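Local structure of pyruvate kinase (Pseudomonas aeruginosa, 6QXL) at residues Leu218-Glu223 against Asp235-Ala240; Lys265-His270 against Lys276-Ala281; Glu226-Asp231 against Gly249-Glu254. The protein probably catalyses the last step of glycolysis, the transfer of a phosphoryl group from phosphoenolpyruvate to ADP to give pyruvate and ATP. One frame throughout, in Å; residues are numbered along the deposited sequence.

From the N terminus, strand 217-222 enters the first pair as Leu-218-Glu-223, and contact 1 closes when the chain returns along the outside of the barrel as Asp-235-Ala-240. Contact 3 has opened by then, in the connecting loop at Glu-226-Asp-231, and closes only past strand 243-247, on helix 248-255; contacts 1 and 3 therefore cross. Contact 2 follows both in series and closes the short connection from helix 260-273 into strand 277-281. Contacts 1 and 2 each set a helix against the same barrel sheet, and polar side chains join helices 231-239 and 260-273. Contacts 1 and 3 share the magnesium, which Glu-223 and Asp-250 reach from different segments.

Contact 1: Leu218-Glu223 against Asp235-Ala240; sequences LVAKIE and DGLIRA. With MG (magnesium ion), chain N.
Ala-220 and Ile-222 of strand 217-222 meet Leu-237 of helix 231-239, the backbones coming closest where CA of Ala-220 lies 7.2 Å from CA of Ile-238. Leu-237 carries the helix side of this apolar contact. The leucine sends its two methyls to two strand residues, its CG turned opposite the backbone N (chi1 -169°): CD1 reaches CB of Ala-220 at 4.3 Å, while CD2 touches CD1 of Ile-222 at 4.0 Å. The Ile-222 side chain sets out across the contact rather than into it, but its CD1 ends nearer the helix; it and Leu-237 run alongside each other with their ends pointing opposite ways. No hydrogen bond links the two segments. Lys-221, between these two strand residues, points away from the helix; its NZ forms a salt bridge with Asp-68 and hydrogen bonds with Ser-194 and a malonate ion. Where the strand ends, Glu-223 binds magnesium through OE2. The modelled distance from OE2 of Glu-223 to the metal, 1.6 Å, is too short to be taken literally. The pair forms the strand-to-helix half of the beta-alpha-beta unit that runs on to strand 243-247, as expected of a TIM barrel. Strand 217-222 lies between strands 190-193 and 243-247, and Met-202 of helix 199-211 packs against both Ala-220 and Leu-237.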
ATOM      1  N   LEU A 218     -28.813 -13.963 -18.634  1.00 46.08           N
ATOM      2  CA  LEU A 218     -28.383 -15.316 -18.349  1.00 45.22           C
ATOM      3  C   LEU A 218     -27.481 -15.420 -17.121  1.00 45.97           C
ATOM      4  O   LEU A 218     -26.520 -14.668 -16.986  1.00 49.13           O
ATOM      5  CB  LEU A 218     -27.636 -15.885 -19.532  1.00 44.21           C
ATOM      6  CG  LEU A 218     -28.486 -16.332 -20.698  1.00 48.61           C
ATOM      7  CD1 LEU A 218     -27.537 -16.832 -21.776  1.00 54.05           C
ATOM      8  CD2 LEU A 218     -29.453 -17.445 -20.309  1.00 54.42           C
ATOM      9  N   VAL A 219     -27.781 -16.392 -16.257  1.00 42.20           N
ATOM     10  CA  VAL A 219     -26.977 -16.683 -15.089  1.00 40.23           C
ATOM     11  C   VAL A 219     -26.247 -17.994 -15.268  1.00 39.15           C
ATOM     12  O   VAL A 219     -26.879 -19.021 -15.451  1.00 44.34           O
ATOM     13  CB  VAL A 219     -27.830 -16.778 -13.825  1.00 39.08           C
ATOM     14  CG1 VAL A 219     -26.930 -16.947 -12.604  1.00 37.67           C
ATOM     15  CG2 VAL A 219     -28.709 -15.546 -13.692  1.00 41.38           C
ATOM     16  N   ALA A 220     -24.925 -17.960 -15.200  1.00 42.30           N
ATOM     17  CA  ALA A 220     -24.123 -19.180 -15.211  1.00 44.76           C
ATOM     18  C   ALA A 220     -23.943 -19.713 -13.813  1.00 43.29           C
ATOM     19  O   ALA A 220     -23.377 -19.043 -12.959  1.00 37.18           O
ATOM     20  CB  ALA A 220     -22.762 -18.946 -15.849  1.00 44.81           C
ATOM     21  N   LYS A 221     -24.427 -20.921 -13.571  1.00 44.52           N
ATOM     22  CA  LYS A 221     -24.222 -21.583 -12.292  1.00 43.53           C
ATOM     23  C   LYS A 221     -22.882 -22.287 -12.295  1.00 39.09           C
ATOM     24  O   LYS A 221     -22.655 -23.163 -13.100  1.00 42.25           O
ATOM     25  CB  LYS A 221     -25.354 -22.553 -12.025  1.00 46.88           C
ATOM     26  CG  LYS A 221     -26.681 -21.842 -11.814  1.00 46.94           C
ATOM     27  CD  LYS A 221     -27.851 -22.788 -11.895  1.00 45.02           C
ATOM     28  CE  LYS A 221     -27.867 -23.785 -10.743  1.00 43.85           C
ATOM     29  NZ  LYS A 221     -29.120 -24.563 -10.709  1.00 41.33           N
ATOM     30  N   ILE A 222     -21.995 -21.893 -11.393  1.00 35.84           N
ATOM     31  CA  ILE A 222     -20.662 -22.482 -11.305  1.00 37.37           C
ATOM     32  C   ILE A 222     -20.764 -23.718 -10.401  1.00 37.22           C
ATOM     33  O   ILE A 222     -20.752 -23.603  -9.197  1.00 36.18           O
ATOM     34  CB  ILE A 222     -19.633 -21.477 -10.760  1.00 36.79           C
ATOM     35  CG1 ILE A 222     -19.744 -20.119 -11.471  1.00 35.90           C
ATOM     36  CG2 ILE A 222     -18.230 -22.025 -10.882  1.00 35.26           C
ATOM     37  CD1 ILE A 222     -19.748 -20.186 -12.964  1.00 36.30           C
ATOM     38  N   GLU A 223     -20.985 -24.879 -11.008  1.00 36.79           N
ATOM     39  CA  GLU A 223     -21.153 -26.164 -10.357  1.00 38.36           C
ATOM     40  C   GLU A 223     -20.236 -27.281 -10.867  1.00 43.44           C
ATOM     41  O   GLU A 223     -20.332 -28.368 -10.410  1.00 53.28           O
ATOM     42  CB  GLU A 223     -22.585 -26.671 -10.592  1.00 38.39           C
ATOM     43  CG  GLU A 223     -23.727 -25.912  -9.952  1.00 41.57           C
ATOM     44  CD  GLU A 223     -25.113 -26.463 -10.248  1.00 44.13           C
ATOM     45  OE1 GLU A 223     -25.477 -26.473 -11.408  1.00 47.73           O
ATOM     46  OE2 GLU A 223     -25.860 -26.854  -9.325  1.00 42.99           O
ATOM     47  N   ASP A 235     -13.022 -17.377 -16.104  1.00 47.58           N
ATOM     48  CA  ASP A 235     -13.224 -16.056 -16.715  1.00 50.91           C
ATOM     49  C   ASP A 235     -13.952 -16.149 -18.062  1.00 50.41           C
ATOM     50  O   ASP A 235     -14.767 -15.285 -18.401  1.00 48.31           O
ATOM     51  CB  ASP A 235     -11.890 -15.297 -16.858  1.00 56.47           C
ATOM     52  CG  ASP A 235     -11.356 -14.751 -15.522  1.00 62.50           C
ATOM     53  OD1 ASP A 235     -11.880 -15.124 -14.454  1.00 63.64           O
ATOM     54  OD2 ASP A 235     -10.395 -13.946 -15.523  1.00 66.86           O
ATOM     55  N   GLY A 236     -13.683 -17.215 -18.812  1.00 47.86           N
ATOM     56  CA  GLY A 236     -14.385 -17.446 -20.066  1.00 49.87           C
ATOM     57  C   GLY A 236     -15.867 -17.621 -19.847  1.00 49.59           C
ATOM     58  O   GLY A 236     -16.691 -17.008 -20.523  1.00 53.35           O
ATOM     59  N   LEU A 237     -16.196 -18.451 -18.872  1.00 46.21           N
ATOM     60  CA  LEU A 237     -17.587 -18.701 -18.525  1.00 48.24           C
ATOM     61  C   LEU A 237     -18.276 -17.460 -17.994  1.00 40.80           C
ATOM     62  O   LEU A 237     -19.419 -17.184 -18.335  1.00 37.74           O
ATOM     63  CB  LEU A 237     -17.629 -19.831 -17.513  1.00 54.76           C
ATOM     64  CG  LEU A 237     -18.932 -20.487 -17.131  1.00 62.70           C
ATOM     65  CD1 LEU A 237     -19.799 -20.759 -18.346  1.00 63.06           C
ATOM     66  CD2 LEU A 237     -18.537 -21.788 -16.435  1.00 67.96           C
ATOM     67  N   ILE A 238     -17.573 -16.687 -17.186  1.00 40.32           N
ATOM     68  CA  ILE A 238     -18.130 -15.446 -16.644  1.00 43.67           C
ATOM     69  C   ILE A 238     -18.414 -14.446 -17.765  1.00 47.41           C
ATOM     70  O   ILE A 238     -19.461 -13.811 -17.786  1.00 53.51           O
ATOM     71  CB  ILE A 238     -17.189 -14.833 -15.591  1.00 42.30           C
ATOM     72  CG1 ILE A 238     -17.204 -15.675 -14.324  1.00 43.42           C
ATOM     73  CG2 ILE A 238     -17.588 -13.407 -15.260  1.00 43.81           C
ATOM     74  CD1 ILE A 238     -16.251 -15.241 -13.242  1.00 45.55           C
ATOM     75  N   ARG A 239     -17.478 -14.303 -18.686  1.00 52.39           N
ATOM     76  CA  ARG A 239     -17.617 -13.281 -19.736  1.00 55.28           C
ATOM     77  C   ARG A 239     -18.760 -13.564 -20.683  1.00 49.63           C
ATOM     78  O   ARG A 239     -19.342 -12.633 -21.223  1.00 48.52           O
ATOM     79  CB  ARG A 239     -16.329 -13.115 -20.526  1.00 54.05           C
ATOM     80  CG  ARG A 239     -15.358 -12.269 -19.794  1.00 57.20           C
ATOM     81  CD  ARG A 239     -14.203 -11.886 -20.666  1.00 58.30           C
ATOM     82  NE  ARG A 239     -13.009 -11.791 -19.850  1.00 60.12           N
ATOM     83  CZ  ARG A 239     -12.026 -12.696 -19.779  1.00 62.18           C
ATOM     84  NH1 ARG A 239     -12.100 -13.867 -20.413  1.00 58.76           N
ATOM     85  NH2 ARG A 239     -10.994 -12.453 -18.979  1.00 64.50           N
ATOM     86  N   ALA A 240     -19.094 -14.838 -20.828  1.00 49.32           N
ATOM     87  CA  ALA A 240     -20.220 -15.262 -21.645  1.00 45.40           C
ATOM     88  C   ALA A 240     -21.567 -15.117 -20.963  1.00 42.36           C
ATOM     89  O   ALA A 240     -22.566 -15.509 -21.540  1.00 47.40           O
ATOM     90  CB  ALA A 240     -20.017 -16.721 -22.068  1.00 44.80           C
TER
HETATM   91 MG    MG N 502     -27.022 -27.251  -8.270  1.00 49.22          MG
HETATM   92  O   HOH W   1     -28.462 -28.877  -6.878  1.00 61.79           O

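Contact 2: Lys265-His270 against Lys276-Ala281; sequences KKIILH and KVVITA
Val-278 and Ile-268 make the main apolar contact, their side chains crossing at about a right angle. CG2 of Val-278 lies 3.9 Å from CG1 of Ile-268, and CG1 of Val-278 lies 4.0 Å from CG2 of Ile-268, so both valine methyls are engaged. The valine brings them there with CG1 between its backbone N and carbonyl carbon (chi1 59°), and both also approach CA of Ile-268. Ile-267 adds a looser touch, its CG2 being 4.5 Å from CG2 of Val-278. Beyond Val-278, CD1 of Ile-268 comes within 3.7 Å of OG1 of Thr-280. That hydroxyl is hydrogen-bonded to OG1 of Thr-310, so the isoleucine methyl covers a polar atom whose partner lies elsewhere.

Helix 260-273 returns along the outside of the TIM barrel before the chain re-enters it as strand 277-281; the local axes lie 8.4 Å apart at an angle of 158°, nearly antiparallel. Ile-279, which points away from the helix, alternates with Val-278 and Thr-280, while backbone bonds tie the strand to 243-247 on one edge and to 312-315 on the other.

Elsewhere on the helix, CG of Lys-266 lies over one face of the His-270 ring, 3.7 Å above its plane and near the rim, an aliphatic contact. The polar bonds there are a probable hydrogen bond from ND1 of His-270 to OD1 of Asp-235 and a salt bridge from NZ of Lys-266 to OD1 of Asp-231. Lys-265 pairs with Asp-308 and is also hydrogen-bonded to Asn-304 of the second subunit.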
ATOM      1  N   LYS A 265     -14.787 -16.955  -2.966  1.00 35.13           N
ATOM      2  CA  LYS A 265     -14.203 -15.624  -3.004  1.00 32.78           C
ATOM      3  C   LYS A 265     -13.668 -15.275  -4.383  1.00 33.15           C
ATOM      4  O   LYS A 265     -13.851 -14.132  -4.839  1.00 35.60           O
ATOM      5  CB  LYS A 265     -13.144 -15.467  -1.925  1.00 30.92           C
ATOM      6  CG  LYS A 265     -13.750 -15.191  -0.551  1.00 31.48           C
ATOM      7  CD  LYS A 265     -12.883 -15.653   0.599  1.00 36.68           C
ATOM      8  CE  LYS A 265     -13.181 -14.918   1.930  1.00 37.54           C
ATOM      9  NZ  LYS A 265     -14.506 -15.261   2.547  1.00 34.31           N
ATOM     10  N   LYS A 266     -13.062 -16.246  -5.062  1.00 34.17           N
ATOM     11  CA  LYS A 266     -12.551 -15.993  -6.389  1.00 38.12           C
ATOM     12  C   LYS A 266     -13.672 -15.694  -7.372  1.00 39.31           C
ATOM     13  O   LYS A 266     -13.613 -14.709  -8.116  1.00 39.31           O
ATOM     14  CB  LYS A 266     -11.693 -17.174  -6.881  1.00 40.95           C
ATOM     15  CG  LYS A 266     -11.023 -16.927  -8.240  1.00 47.06           C
ATOM     16  CD  LYS A 266      -9.504 -17.326  -8.314  1.00 53.54           C
ATOM     17  CE  LYS A 266      -9.186 -18.786  -8.520  1.00 56.41           C
ATOM     18  NZ  LYS A 266      -7.749 -18.799  -8.852  1.00 63.24           N
ATOM     19  N   ILE A 267     -14.722 -16.509  -7.339  1.00 37.41           N
ATOM     20  CA  ILE A 267     -15.829 -16.332  -8.268  1.00 35.02           C
ATOM     21  C   ILE A 267     -16.446 -14.935  -8.101  1.00 32.24           C
ATOM     22  O   ILE A 267     -16.673 -14.237  -9.078  1.00 27.54           O
ATOM     23  CB  ILE A 267     -16.898 -17.409  -8.067  1.00 35.92           C
ATOM     24  CG1 ILE A 267     -16.375 -18.788  -8.455  1.00 37.74           C
ATOM     25  CG2 ILE A 267     -18.134 -17.085  -8.892  1.00 35.71           C
ATOM     26  CD1 ILE A 267     -17.183 -19.929  -7.871  1.00 37.38           C
ATOM     27  N   ILE A 268     -16.708 -14.533  -6.864  1.00 31.71           N
ATOM     28  CA  ILE A 268     -17.324 -13.242  -6.622  1.00 29.96           C
ATOM     29  C   ILE A 268     -16.438 -12.134  -7.170  1.00 31.60           C
ATOM     30  O   ILE A 268     -16.908 -11.253  -7.893  1.00 35.62           O
ATOM     31  CB  ILE A 268     -17.592 -13.036  -5.127  1.00 30.82           C
ATOM     32  CG1 ILE A 268     -18.717 -13.951  -4.681  1.00 28.32           C
ATOM     33  CG2 ILE A 268     -17.936 -11.588  -4.831  1.00 32.95           C
ATOM     34  CD1 ILE A 268     -18.819 -14.110  -3.181  1.00 29.05           C
ATOM     35  N   LEU A 269     -15.154 -12.188  -6.847  1.00 35.60           N
ATOM     36  CA  LEU A 269     -14.230 -11.155  -7.283  1.00 34.59           C
ATOM     37  C   LEU A 269     -14.102 -11.111  -8.811  1.00 34.24           C
ATOM     38  O   LEU A 269     -14.194 -10.047  -9.418  1.00 34.13           O
ATOM     39  CB  LEU A 269     -12.875 -11.367  -6.643  1.00 39.56           C
ATOM     40  CG  LEU A 269     -11.800 -10.333  -7.000  1.00 44.38           C
ATOM     41  CD1 LEU A 269     -12.103  -8.961  -6.363  1.00 45.64           C
ATOM     42  CD2 LEU A 269     -10.431 -10.851  -6.594  1.00 39.90           C
ATOM     43  N   HIS A 270     -13.908 -12.263  -9.440  1.00 34.70           N
ATOM     44  CA  HIS A 270     -13.762 -12.275 -10.891  1.00 31.96           C
ATOM     45  C   HIS A 270     -15.039 -11.823 -11.582  1.00 32.96           C
ATOM     46  O   HIS A 270     -14.987 -11.116 -12.585  1.00 33.10           O
ATOM     47  CB  HIS A 270     -13.304 -13.640 -11.391  1.00 36.01           C
ATOM     48  CG  HIS A 270     -11.856 -13.922 -11.118  1.00 38.79           C
ATOM     49  ND1 HIS A 270     -11.077 -14.683 -11.949  1.00 36.94           N
ATOM     50  CD2 HIS A 270     -11.045 -13.518 -10.107  1.00 41.61           C
ATOM     51  CE1 HIS A 270      -9.858 -14.773 -11.449  1.00 41.33           C
ATOM     52  NE2 HIS A 270      -9.813 -14.074 -10.329  1.00 38.67           N
ATOM     53  N   LYS A 276     -20.067  -8.291 -13.982  1.00 37.57           N
ATOM     54  CA  LYS A 276     -21.214  -9.187 -13.889  1.00 39.58           C
ATOM     55  C   LYS A 276     -21.773  -9.216 -12.485  1.00 39.08           C
ATOM     56  O   LYS A 276     -21.091  -8.889 -11.527  1.00 39.81           O
ATOM     57  CB  LYS A 276     -20.819 -10.595 -14.294  1.00 39.66           C
ATOM     58  CG  LYS A 276     -20.045 -10.659 -15.590  1.00 45.69           C
ATOM     59  CD  LYS A 276     -20.777  -9.995 -16.740  1.00 48.42           C
ATOM     60  CE  LYS A 276     -20.086 -10.326 -18.051  1.00 52.35           C
ATOM     61  NZ  LYS A 276     -20.854  -9.685 -19.142  1.00 56.12           N
ATOM     62  N   VAL A 277     -23.015  -9.660 -12.391  1.00 41.15           N
ATOM     63  CA  VAL A 277     -23.714  -9.816 -11.107  1.00 44.03           C
ATOM     64  C   VAL A 277     -23.375 -11.189 -10.545  1.00 40.26           C
ATOM     65  O   VAL A 277     -23.163 -12.135 -11.306  1.00 35.82           O
ATOM     66  CB  VAL A 277     -25.234  -9.703 -11.328  1.00 48.01           C
ATOM     67  CG1 VAL A 277     -25.987  -9.753 -10.021  1.00 48.38           C
ATOM     68  CG2 VAL A 277     -25.566  -8.407 -12.029  1.00 48.06           C
ATOM     69  N   VAL A 278     -23.326 -11.314  -9.228  1.00 40.91           N
ATOM     70  CA  VAL A 278     -23.025 -12.610  -8.619  1.00 41.38           C
ATOM     71  C   VAL A 278     -23.932 -12.938  -7.449  1.00 38.63           C
ATOM     72  O   VAL A 278     -24.175 -12.094  -6.598  1.00 36.00           O
ATOM     73  CB  VAL A 278     -21.526 -12.715  -8.237  1.00 43.66           C
ATOM     74  CG1 VAL A 278     -21.108 -11.626  -7.265  1.00 44.37           C
ATOM     75  CG2 VAL A 278     -21.208 -14.081  -7.656  1.00 43.55           C
ATOM     76  N   ILE A 279     -24.405 -14.177  -7.427  1.00 40.31           N
ATOM     77  CA  ILE A 279     -25.262 -14.721  -6.372  1.00 42.48           C
ATOM     78  C   ILE A 279     -24.514 -15.819  -5.596  1.00 38.63           C
ATOM     79  O   ILE A 279     -23.875 -16.680  -6.190  1.00 32.95           O
ATOM     80  CB  ILE A 279     -26.502 -15.384  -6.993  1.00 46.52           C
ATOM     81  CG1 ILE A 279     -27.296 -14.406  -7.866  1.00 46.28           C
ATOM     82  CG2 ILE A 279     -27.413 -15.967  -5.921  1.00 51.37           C
ATOM     83  CD1 ILE A 279     -28.210 -15.131  -8.841  1.00 48.79           C
ATOM     84  N   THR A 280     -24.617 -15.801  -4.273  1.00 36.97           N
ATOM     85  CA  THR A 280     -24.092 -16.882  -3.425  1.00 37.66           C
ATOM     86  C   THR A 280     -25.264 -17.739  -2.955  1.00 39.60           C
ATOM     87  O   THR A 280     -26.275 -17.200  -2.513  1.00 38.82           O
ATOM     88  CB  THR A 280     -23.336 -16.317  -2.214  1.00 39.24           C
ATOM     89  OG1 THR A 280     -22.258 -15.497  -2.668  1.00 44.12           O
ATOM     90  CG2 THR A 280     -22.748 -17.424  -1.363  1.00 44.18           C
ATOM     91  N   ALA A 281     -25.133 -19.063  -3.045  1.00 40.09           N
ATOM     92  CA  ALA A 281     -26.279 -19.959  -2.817  1.00 38.09           C
ATOM     93  C   ALA A 281     -25.969 -21.226  -2.036  1.00 37.77           C
ATOM     94  O   ALA A 281     -24.817 -21.632  -1.912  1.00 36.18           O
ATOM     95  CB  ALA A 281     -26.907 -20.351  -4.146  1.00 37.52           C
TER

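Contact 3: Glu226-Asp231 against Gly249-Glu254; sequences EAVADD and GDLGVE. With MG (magnesium ion), chain N.
Glu-226 and Glu-254 bring their carboxylates together at one end of this contact, the side chains crossing at about a right angle and the carboxylate planes turned 77° apart. OE1 of Glu-226 stands 4.0 Å from OE2 of Glu-254, with no hydrogen bond between them. Each acid has partners beyond the pair. Glu-226 uses OE1 for a salt bridge with NE of Arg-197, whereas Glu-254 places OE1 against Arg-224 and Asn-161 and OE2 on the backbone N of Ala-225. The two arginines probably offset much of the like charge. A bend at chi2 (78°) curls Glu-226 back so that its carboxylate comes nearer the helix than the start of its side chain would suggest; Glu-254 instead reaches over with its chain extended beyond CG.

The other meeting is apolar. Val-228 points toward helix 248-255, and its CG2 lies 4.2 Å from CD1 of Leu-251, whose end leans in toward the loop although its side chain starts off across the contact. Two residues after Val-228, Asp-230 is the N-cap of helix 231-239, OD2 accepting the backbone N-H of Ala-233.

One turn before Glu-254 and facing elsewhere, Asp-250 binds magnesium with OD2 at 2.3 Å, a site it shares with Glu-223. The backbone N atoms of Gly-249 and Asp-250 hold a malonate ion. A short helix after the sixth barrel strand, its N-terminal end turned to an anion beside a magnesium held by a glutamate and an aspartate, is characteristic of the pyruvate kinase active site, where malonate probably mimics the substrate carboxylate.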
ATOM      1  N   GLU A 226     -14.683 -28.491 -13.957  1.00 47.61           N
ATOM      2  CA  GLU A 226     -14.013 -27.948 -15.151  1.00 48.88           C
ATOM      3  C   GLU A 226     -14.157 -26.439 -15.226  1.00 48.74           C
ATOM      4  O   GLU A 226     -13.276 -25.771 -15.743  1.00 45.51           O
ATOM      5  CB  GLU A 226     -14.584 -28.592 -16.429  1.00 52.49           C
ATOM      6  CG  GLU A 226     -14.360 -30.100 -16.580  1.00 58.11           C
ATOM      7  CD  GLU A 226     -15.286 -30.989 -15.758  1.00 64.59           C
ATOM      8  OE1 GLU A 226     -16.305 -30.550 -15.171  1.00 69.76           O
ATOM      9  OE2 GLU A 226     -14.947 -32.156 -15.615  1.00 75.13           O
ATOM     10  N   ALA A 227     -15.250 -25.908 -14.698  1.00 51.47           N
ATOM     11  CA  ALA A 227     -15.493 -24.464 -14.704  1.00 53.98           C
ATOM     12  C   ALA A 227     -14.529 -23.657 -13.832  1.00 51.30           C
ATOM     13  O   ALA A 227     -14.363 -22.459 -14.065  1.00 48.19           O
ATOM     14  CB  ALA A 227     -16.930 -24.175 -14.281  1.00 56.04           C
ATOM     15  N   VAL A 228     -13.911 -24.301 -12.840  1.00 45.54           N
ATOM     16  CA  VAL A 228     -12.997 -23.617 -11.921  1.00 44.64           C
ATOM     17  C   VAL A 228     -11.593 -24.208 -11.966  1.00 47.11           C
ATOM     18  O   VAL A 228     -10.767 -23.902 -11.110  1.00 44.79           O
ATOM     19  CB  VAL A 228     -13.547 -23.645 -10.478  1.00 42.33           C
ATOM     20  CG1 VAL A 228     -14.817 -22.812 -10.403  1.00 42.15           C
ATOM     21  CG2 VAL A 228     -13.834 -25.081 -10.017  1.00 43.79           C
ATOM     22  N   ALA A 229     -11.316 -25.026 -12.982  1.00 48.04           N
ATOM     23  CA  ALA A 229     -10.010 -25.672 -13.131  1.00 48.52           C
ATOM     24  C   ALA A 229      -8.872 -24.651 -13.201  1.00 50.67           C
ATOM     25  O   ALA A 229      -7.785 -24.925 -12.738  1.00 55.78           O
ATOM     26  CB  ALA A 229      -9.995 -26.542 -14.380  1.00 45.86           C
ATOM     27  N   ASP A 230      -9.122 -23.491 -13.799  1.00 51.72           N
ATOM     28  CA  ASP A 230      -8.135 -22.444 -13.872  1.00 51.51           C
ATOM     29  C   ASP A 230      -8.827 -21.138 -14.210  1.00 47.87           C
ATOM     30  O   ASP A 230     -10.017 -21.107 -14.536  1.00 40.58           O
ATOM     31  CB  ASP A 230      -7.080 -22.760 -14.960  1.00 58.86           C
ATOM     32  CG  ASP A 230      -7.707 -23.001 -16.331  1.00 62.82           C
ATOM     33  OD1 ASP A 230      -8.308 -24.081 -16.482  1.00 67.32           O
ATOM     34  OD2 ASP A 230      -7.763 -22.144 -17.241  1.00 66.07           O
ATOM     35  N   ASP A 231      -8.070 -20.048 -14.131  1.00 49.10           N
ATOM     36  CA  ASP A 231      -8.654 -18.716 -14.334  1.00 50.90           C
ATOM     37  C   ASP A 231      -9.263 -18.525 -15.714  1.00 50.81           C
ATOM     38  O   ASP A 231     -10.298 -17.883 -15.841  1.00 47.54           O
ATOM     39  CB  ASP A 231      -7.638 -17.624 -14.024  1.00 52.37           C
ATOM     40  CG  ASP A 231      -7.372 -17.483 -12.501  1.00 54.34           C
ATOM     41  OD1 ASP A 231      -7.894 -18.282 -11.688  1.00 54.18           O
ATOM     42  OD2 ASP A 231      -6.624 -16.590 -12.088  1.00 58.20           O
ATOM     43  N   GLY A 249     -23.780 -26.382  -3.460  1.00 38.64           N
ATOM     44  CA  GLY A 249     -24.209 -27.776  -3.353  1.00 35.70           C
ATOM     45  C   GLY A 249     -23.475 -28.663  -4.358  1.00 37.02           C
ATOM     46  O   GLY A 249     -22.619 -29.471  -3.994  1.00 36.56           O
ATOM     47  N   ASP A 250     -23.768 -28.492  -5.626  1.00 33.97           N
ATOM     48  CA  ASP A 250     -23.131 -29.320  -6.630  1.00 35.66           C
ATOM     49  C   ASP A 250     -21.635 -29.047  -6.738  1.00 38.71           C
ATOM     50  O   ASP A 250     -20.851 -29.988  -6.933  1.00 39.15           O
ATOM     51  CB  ASP A 250     -23.804 -29.181  -7.994  1.00 42.81           C
ATOM     52  CG  ASP A 250     -25.123 -29.936  -8.068  1.00 51.49           C
ATOM     53  OD1 ASP A 250     -25.101 -31.150  -7.778  1.00 58.29           O
ATOM     54  OD2 ASP A 250     -26.151 -29.323  -8.465  1.00 55.01           O
ATOM     55  N   LEU A 251     -21.224 -27.788  -6.576  1.00 40.80           N
ATOM     56  CA  LEU A 251     -19.811 -27.456  -6.682  1.00 37.43           C
ATOM     57  C   LEU A 251     -18.999 -28.163  -5.603  1.00 36.82           C
ATOM     58  O   LEU A 251     -17.911 -28.678  -5.873  1.00 36.41           O
ATOM     59  CB  LEU A 251     -19.593 -25.948  -6.614  1.00 38.81           C
ATOM     60  CG  LEU A 251     -18.153 -25.458  -6.824  1.00 38.12           C
ATOM     61  CD1 LEU A 251     -17.593 -25.768  -8.206  1.00 37.46           C
ATOM     62  CD2 LEU A 251     -18.133 -23.963  -6.594  1.00 38.75           C
ATOM     63  N   GLY A 252     -19.537 -28.199  -4.383  1.00 38.08           N
ATOM     64  CA  GLY A 252     -18.850 -28.852  -3.272  1.00 36.24           C
ATOM     65  C   GLY A 252     -18.666 -30.347  -3.509  1.00 35.18           C
ATOM     66  O   GLY A 252     -17.648 -30.908  -3.166  1.00 30.91           O
ATOM     67  N   VAL A 253     -19.658 -30.990  -4.108  1.00 37.38           N
ATOM     68  CA  VAL A 253     -19.527 -32.382  -4.475  1.00 36.31           C
ATOM     69  C   VAL A 253     -18.394 -32.556  -5.490  1.00 37.57           C
ATOM     70  O   VAL A 253     -17.565 -33.464  -5.368  1.00 40.82           O
ATOM     71  CB  VAL A 253     -20.849 -32.929  -5.022  1.00 35.92           C
ATOM     72  CG1 VAL A 253     -20.654 -34.303  -5.645  1.00 37.68           C
ATOM     73  CG2 VAL A 253     -21.895 -33.017  -3.938  1.00 34.85           C
ATOM     74  N   GLU A 254     -18.343 -31.673  -6.487  1.00 40.41           N
ATOM     75  CA  GLU A 254     -17.390 -31.831  -7.580  1.00 44.58           C
ATOM     76  C   GLU A 254     -15.911 -31.520  -7.160  1.00 40.95           C
ATOM     77  O   GLU A 254     -15.035 -32.140  -7.673  1.00 40.05           O
ATOM     78  CB  GLU A 254     -17.851 -31.023  -8.802  1.00 46.34           C
ATOM     79  CG  GLU A 254     -18.791 -32.083  -9.587  1.00 45.45           C
ATOM     80  CD  GLU A 254     -18.937 -31.837 -10.978  1.00 49.29           C
ATOM     81  OE1 GLU A 254     -19.987 -32.031 -11.579  1.00 54.46           O
ATOM     82  OE2 GLU A 254     -17.985 -31.399 -11.675  1.00 48.27           O
TER
HETATM   83 MG    MG N 502     -27.022 -27.251  -8.270  1.00 49.22          MG
HETATM   84  O   HOH W   1     -28.462 -28.877  -6.878  1.00 61.79           O